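Local coordinates for protein metal-dependent hydrolase (PDB 2F6K) that is a manganese-containing amidohydrolase-family enzyme that probably catalyses decarboxylation of aminocarboxymuconate semialdehyde, a step of tryptophan and nitrobenzoate breakdown, at residues S50-S55 against P88-L94; L188-E194 against Y225-V229. All coordinates share one frame. Numbering follows the deposited sequence.

Contact 1 of 2, residues S50-S55 against P88-L94; sequences SYSILS and PDQLGYL
Strands 50-55 and 91-94 run extended and parallel, their axes 4.1 Å apart at closest and crossing at -32°, in the register Ser52-Leu91, Ile53-Gly92 and Leu54-Tyr93. Tyr51 takes a t rotamer that lays its ring along loop 88-90, with CD1 3.4 Å from Asp89 O. Its OH passes 3.4 Å from Gly92 CA; a CB there would run into this hydroxyl, so glycine suits the position. A water accepts from Tyr51 OH (3.1 Å) and donates to Pro88 O (2.8 Å) and Leu91 O (2.6 Å). Ser52 N donates a hydrogen bond to Gln90 O (2.9 Å) and Gly92 N one to Ser52 O (3.0 Å); the small Ser52 side chain packs against Met44 of helix 37-46. Ile53 points to the opposite face, its CG2 3.5 Å from Leu94 CG. Leu54 N hydrogen-bonds to Gly92 O (2.9 Å) and Leu94 N to Leu54 O (2.8 Å); Leu54 CD1 meets Leu91 CD1 at 4.0 Å, and both leucines pack on Leu83 of helix 66-86. Ser55, whose O accepts from the metal ligand His9, has its side chain about 6 Å from the manganese. Such parallel pairing, with helix 66-86 as crossover, is the beta-alpha-beta unit of a TIM barrel.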
loop_
_atom_site.group_PDB
_atom_site.type_symbol
_atom_site.label_atom_id
_atom_site.label_comp_id
_atom_site.label_asym_id
_atom_site.label_seq_id
_atom_site.Cartn_x
_atom_site.Cartn_y
_atom_site.Cartn_z
ATOM N N SER A 50 -39.166 7.643 -17.432
ATOM C CA SER A 50 -39.485 8.917 -18.064
ATOM C C SER A 50 -38.386 9.942 -17.889
ATOM O O SER A 50 -38.328 10.918 -18.626
ATOM C CB SER A 50 -40.790 9.492 -17.502
ATOM O OG SER A 50 -40.659 9.792 -16.119
ATOM N N TYR A 51 -37.504 9.726 -16.921
ATOM C CA TYR A 51 -36.444 10.698 -16.691
ATOM C C TYR A 51 -35.203 10.073 -16.067
ATOM O O TYR A 51 -35.301 9.299 -15.107
ATOM C CB TYR A 51 -36.977 11.811 -15.779
ATOM C CG TYR A 51 -36.131 13.062 -15.756
ATOM C CD1 TYR A 51 -36.091 13.912 -16.859
ATOM C CD2 TYR A 51 -35.393 13.411 -14.622
ATOM C CE1 TYR A 51 -35.347 15.082 -16.839
ATOM C CE2 TYR A 51 -34.639 14.584 -14.588
ATOM C CZ TYR A 51 -34.624 15.416 -15.701
ATOM O OH TYR A 51 -33.894 16.583 -15.686
ATOM N N SER A 52 -34.039 10.426 -16.606
ATOM C CA SER A 52 -32.762 9.916 -16.106
ATOM C C SER A 52 -31.821 11.055 -15.712
ATOM O O SER A 52 -31.646 12.014 -16.475
ATOM C CB SER A 52 -32.055 9.071 -17.180
ATOM O OG SER A 52 -32.786 7.913 -17.544
ATOM N N ILE A 53 -31.217 10.964 -14.530
ATOM C CA ILE A 53 -30.265 11.987 -14.125
ATOM C C ILE A 53 -28.877 11.428 -14.406
ATOM O O ILE A 53 -28.334 10.674 -13.607
ATOM C CB ILE A 53 -30.361 12.345 -12.629
ATOM C CG1 ILE A 53 -31.704 13.014 -12.332
ATOM C CG2 ILE A 53 -29.224 13.307 -12.256
ATOM C CD1 ILE A 53 -32.884 12.092 -12.396
ATOM N N LEU A 54 -28.307 11.801 -15.546
ATOM C CA LEU A 54 -26.995 11.312 -15.945
ATOM C C LEU A 54 -25.830 11.791 -15.079
ATOM O O LEU A 54 -25.843 12.900 -14.535
ATOM C CB LEU A 54 -26.737 11.691 -17.402
ATOM C CG LEU A 54 -27.712 11.092 -18.419
ATOM C CD1 LEU A 54 -27.538 11.790 -19.748
ATOM C CD2 LEU A 54 -27.477 9.585 -18.565
ATOM N N SER A 55 -24.821 10.933 -14.951
ATOM C CA SER A 55 -23.628 11.253 -14.184
ATOM C C SER A 55 -22.447 10.473 -14.742
ATOM O O SER A 55 -22.616 9.411 -15.347
ATOM C CB SER A 55 -23.811 10.893 -12.708
ATOM O OG SER A 55 -23.757 9.493 -12.523
ATOM N N PRO A 88 -34.750 17.886 -22.814
ATOM C CA PRO A 88 -35.223 18.477 -21.556
ATOM C C PRO A 88 -36.149 17.571 -20.748
ATOM O O PRO A 88 -36.112 17.570 -19.519
ATOM C CB PRO A 88 -35.944 19.748 -22.017
ATOM C CG PRO A 88 -35.258 20.092 -23.313
ATOM C CD PRO A 88 -35.113 18.740 -23.960
ATOM N N ASP A 89 -36.978 16.799 -21.437
ATOM C CA ASP A 89 -37.911 15.932 -20.746
ATOM C C ASP A 89 -37.430 14.523 -20.422
ATOM O O ASP A 89 -38.062 13.840 -19.623
ATOM C CB ASP A 89 -39.219 15.866 -21.528
ATOM C CG ASP A 89 -39.874 17.235 -21.680
ATOM O OD1 ASP A 89 -40.119 17.898 -20.641
ATOM O OD2 ASP A 89 -40.140 17.645 -22.834
ATOM N N GLN A 90 -36.327 14.083 -21.027
ATOM C CA GLN A 90 -35.804 12.744 -20.758
ATOM C C GLN A 90 -34.498 12.744 -19.978
ATOM O O GLN A 90 -34.287 11.881 -19.126
ATOM C CB GLN A 90 -35.557 11.963 -22.054
ATOM C CG GLN A 90 -36.785 11.428 -22.739
ATOM C CD GLN A 90 -37.541 12.494 -23.469
ATOM O OE1 GLN A 90 -37.009 13.147 -24.366
ATOM N NE2 GLN A 90 -38.796 12.686 -23.091
ATOM N N LEU A 91 -33.626 13.710 -20.257
ATOM C CA LEU A 91 -32.325 13.742 -19.609
ATOM C C LEU A 91 -31.903 14.976 -18.827
ATOM O O LEU A 91 -32.071 16.111 -19.270
ATOM C CB LEU A 91 -31.251 13.468 -20.654
ATOM C CG LEU A 91 -31.455 12.260 -21.559
ATOM C CD1 LEU A 91 -30.340 12.209 -22.587
ATOM C CD2 LEU A 91 -31.475 10.999 -20.721
ATOM N N GLY A 92 -31.319 14.717 -17.664
ATOM C CA GLY A 92 -30.788 15.760 -16.808
ATOM C C GLY A 92 -29.379 15.292 -16.468
ATOM O O GLY A 92 -28.942 14.234 -16.937
ATOM N N TYR A 93 -28.647 16.049 -15.661
ATOM C CA TYR A 93 -27.306 15.612 -15.321
ATOM C C TYR A 93 -26.750 16.209 -14.049
ATOM O O TYR A 93 -27.173 17.282 -13.601
ATOM C CB TYR A 93 -26.333 15.923 -16.458
ATOM C CG TYR A 93 -25.836 17.355 -16.484
ATOM C CD1 TYR A 93 -26.687 18.414 -16.826
ATOM C CD2 TYR A 93 -24.505 17.653 -16.187
ATOM C CE1 TYR A 93 -26.219 19.735 -16.880
ATOM C CE2 TYR A 93 -24.028 18.963 -16.236
ATOM C CZ TYR A 93 -24.887 19.998 -16.584
ATOM O OH TYR A 93 -24.402 21.287 -16.655
ATOM N N LEU A 94 -25.793 15.479 -13.483
ATOM C CA LEU A 94 -25.067 15.885 -12.294
ATOM C C LEU A 94 -23.662 16.227 -12.795
ATOM O O LEU A 94 -23.052 15.460 -13.544
ATOM C CB LEU A 94 -24.994 14.732 -11.293
ATOM C CG LEU A 94 -26.305 14.323 -10.630
ATOM C CD1 LEU A 94 -26.051 13.113 -9.740
ATOM C CD2 LEU A 94 -26.864 15.495 -9.823
HETATM O O HOH W 1 -33.614 18.059 -18.350
#

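Contact 2 of 2, residues L188-E194 against Y225-V229; sequences LKYHFFE and YQVDV
Helix 171-189 ends beside the loop joining helix 210-225 to helix 229-235. The Tyr225 side chain (chi1 m, chi2 -23°) points toward segment 188-194 and lays one ring face over Lys189, whose CA is 3.5 Å from the ring centroid and 3° off its normal, a CH-pi contact suited to a flat ring. Lys189, long and t at chi1 to chi3, extends past the ring, and its NZ hydrogen-bonds Ile167 O of a second subunit; a water 2.7 Å from Tyr225 OH also touches Lys189 NZ weakly at 3.4 Å. Leu188 (m, t) sets CB 4.0 Å from Tyr225 CD2, CD2 4.0 Å from Val227 CG1 and CD1 4.2 Å from Val229 CG2, an apolar cluster extended by Val232. Helix 171-189 closes in a Schellman motif: His191, at positive phi (53/38), is C-prime and also N-cap of helix 192-195, with Phe192 N hydrogen-bonded to Met187 O and His191 N to Leu188 O (2.9 Å). Its m rotamer carries NE2 to 3.0 Å from Tyr225 O. Val227 (t) points toward segment 188-194, CG2 4.1 Å from His191 CD2. Asp228 (t), pointing away, N-caps helix 229-235 with OD1 on Asp231 N. Glu194, exposed and extended (t, t), brings OE1 to 4.3 Å from Val227 CG2.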
loop_
_atom_site.group_PDB
_atom_site.type_symbol
_atom_site.label_atom_id
_atom_site.label_comp_id
_atom_site.label_asym_id
_atom_site.label_seq_id
_atom_site.Cartn_x
_atom_site.Cartn_y
_atom_site.Cartn_z
ATOM N N LEU A 188 -18.447 10.867 8.619
ATOM C CA LEU A 188 -18.927 10.941 9.988
ATOM C C LEU A 188 -17.825 11.598 10.811
ATOM O O LEU A 188 -18.054 12.564 11.527
ATOM C CB LEU A 188 -19.206 9.543 10.541
ATOM C CG LEU A 188 -20.383 8.784 9.933
ATOM C CD1 LEU A 188 -20.520 7.419 10.620
ATOM C CD2 LEU A 188 -21.656 9.611 10.092
ATOM N N LYS A 189 -16.622 11.054 10.680
ATOM C CA LYS A 189 -15.454 11.542 11.394
ATOM C C LYS A 189 -15.269 13.060 11.276
ATOM O O LYS A 189 -14.943 13.730 12.256
ATOM C CB LYS A 189 -14.210 10.823 10.874
ATOM C CG LYS A 189 -12.891 11.303 11.488
ATOM C CD LYS A 189 -11.701 10.614 10.819
ATOM C CE LYS A 189 -10.368 11.229 11.236
ATOM N NZ LYS A 189 -10.138 11.088 12.697
ATOM N N TYR A 190 -15.482 13.604 10.083
ATOM C CA TYR A 190 -15.310 15.035 9.873
ATOM C C TYR A 190 -16.565 15.890 10.067
ATOM O O TYR A 190 -16.592 17.053 9.675
ATOM C CB TYR A 190 -14.706 15.275 8.490
ATOM C CG TYR A 190 -13.256 14.849 8.417
ATOM C CD1 TYR A 190 -12.299 15.445 9.242
ATOM C CD2 TYR A 190 -12.840 13.831 7.549
ATOM C CE1 TYR A 190 -10.964 15.041 9.210
ATOM C CE2 TYR A 190 -11.502 13.414 7.509
ATOM C CZ TYR A 190 -10.570 14.026 8.345
ATOM O OH TYR A 190 -9.254 13.618 8.338
ATOM N N HIS A 191 -17.595 15.303 10.673
ATOM C CA HIS A 191 -18.843 15.997 10.955
ATOM C C HIS A 191 -19.447 16.652 9.721
ATOM O O HIS A 191 -20.020 17.741 9.795
ATOM C CB HIS A 191 -18.607 17.052 12.037
ATOM C CG HIS A 191 -17.824 16.543 13.209
ATOM N ND1 HIS A 191 -16.450 16.635 13.285
ATOM C CD2 HIS A 191 -18.219 15.892 14.328
ATOM C CE1 HIS A 191 -16.033 16.063 14.400
ATOM N NE2 HIS A 191 -17.087 15.603 15.051
ATOM N N PHE A 192 -19.333 15.972 8.588
ATOM C CA PHE A 192 -19.843 16.496 7.334
ATOM C C PHE A 192 -21.328 16.870 7.369
ATOM O O PHE A 192 -21.706 17.988 7.004
ATOM C CB PHE A 192 -19.574 15.485 6.212
ATOM C CG PHE A 192 -19.929 15.989 4.843
ATOM C CD1 PHE A 192 -21.250 16.024 4.418
ATOM C CD2 PHE A 192 -18.939 16.451 3.984
ATOM C CE1 PHE A 192 -21.585 16.515 3.151
ATOM C CE2 PHE A 192 -19.261 16.945 2.713
ATOM C CZ PHE A 192 -20.587 16.975 2.299
ATOM N N PHE A 193 -22.169 15.943 7.815
ATOM C CA PHE A 193 -23.612 16.177 7.855
ATOM C C PHE A 193 -24.033 17.235 8.878
ATOM O O PHE A 193 -25.066 17.893 8.731
ATOM C CB PHE A 193 -24.307 14.846 8.121
ATOM C CG PHE A 193 -23.836 13.742 7.211
ATOM C CD1 PHE A 193 -24.231 13.705 5.874
ATOM C CD2 PHE A 193 -22.945 12.777 7.674
ATOM C CE1 PHE A 193 -23.746 12.725 5.010
ATOM C CE2 PHE A 193 -22.453 11.790 6.813
ATOM C CZ PHE A 193 -22.856 11.767 5.475
ATOM N N GLU A 194 -23.212 17.396 9.906
ATOM C CA GLU A 194 -23.443 18.361 10.967
ATOM C C GLU A 194 -23.067 19.752 10.450
ATOM O O GLU A 194 -23.791 20.720 10.665
ATOM C CB GLU A 194 -22.573 17.969 12.158
ATOM C CG GLU A 194 -22.753 18.747 13.436
ATOM C CD GLU A 194 -21.920 18.138 14.569
ATOM O OE1 GLU A 194 -22.172 16.970 14.937
ATOM O OE2 GLU A 194 -21.007 18.812 15.087
ATOM N N TYR A 225 -16.973 10.671 17.700
ATOM C CA TYR A 225 -17.330 11.640 16.668
ATOM C C TYR A 225 -18.476 12.544 17.102
ATOM O O TYR A 225 -18.799 13.516 16.424
ATOM C CB TYR A 225 -17.730 10.932 15.372
ATOM C CG TYR A 225 -16.646 10.088 14.749
ATOM C CD1 TYR A 225 -15.296 10.326 15.019
ATOM C CD2 TYR A 225 -16.970 9.082 13.840
ATOM C CE1 TYR A 225 -14.303 9.587 14.397
ATOM C CE2 TYR A 225 -15.987 8.339 13.211
ATOM C CZ TYR A 225 -14.657 8.598 13.492
ATOM O OH TYR A 225 -13.685 7.869 12.854
ATOM N N GLN A 226 -19.090 12.221 18.234
ATOM C CA GLN A 226 -20.214 12.999 18.733
ATOM C C GLN A 226 -21.324 13.021 17.684
ATOM O O GLN A 226 -22.023 14.025 17.512
ATOM C CB GLN A 226 -19.766 14.423 19.059
ATOM C CG GLN A 226 -18.742 14.505 20.191
ATOM C CD GLN A 226 -19.247 13.937 21.531
ATOM O OE1 GLN A 226 -20.375 13.453 21.644
ATOM N NE2 GLN A 226 -18.398 13.999 22.549
ATOM N N VAL A 227 -21.473 11.898 16.983
ATOM C CA VAL A 227 -22.484 11.758 15.937
ATOM C C VAL A 227 -23.377 10.527 16.159
ATOM O O VAL A 227 -22.914 9.475 16.605
ATOM C CB VAL A 227 -21.810 11.653 14.540
ATOM C CG1 VAL A 227 -22.848 11.473 13.451
ATOM C CG2 VAL A 227 -21.012 12.908 14.264
ATOM N N ASP A 228 -24.667 10.672 15.867
ATOM C CA ASP A 228 -25.603 9.561 16.014
ATOM C C ASP A 228 -25.780 9.001 14.603
ATOM O O ASP A 228 -26.491 9.578 13.784
ATOM C CB ASP A 228 -26.942 10.060 16.563
ATOM C CG ASP A 228 -27.908 8.928 16.867
ATOM O OD1 ASP A 228 -28.069 8.029 16.007
ATOM O OD2 ASP A 228 -28.514 8.945 17.963
ATOM N N VAL A 229 -25.123 7.883 14.318
ATOM C CA VAL A 229 -25.180 7.293 12.988
ATOM C C VAL A 229 -26.607 7.041 12.500
ATOM O O VAL A 229 -26.905 7.199 11.309
ATOM C CB VAL A 229 -24.317 5.986 12.936
ATOM C CG1 VAL A 229 -24.934 4.893 13.802
ATOM C CG2 VAL A 229 -24.144 5.535 11.496
HETATM O O HOH W 2 -11.136 7.985 13.822
#

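Contact 1 is complete in the chain before contact 2 begins; their centres are about 32 Å apart, one to each side of the middle of the chain, and their nearest atoms about 14 Å. They represent different layers of one TIM-barrel domain. The pair 50-55 with 88-94 belongs to the parallel sheet, joining its second and third strands, and its C-terminal end approaches the manganese site of His7, His9, His154 and Asp266. The pair 188-194 with 225-229 joins ends of helices that flank strand 200-203 in the sequence, and it reaches neighbouring subunits. One contact thus builds the inner barrel, the other its helical exterior and part of the subunit interface.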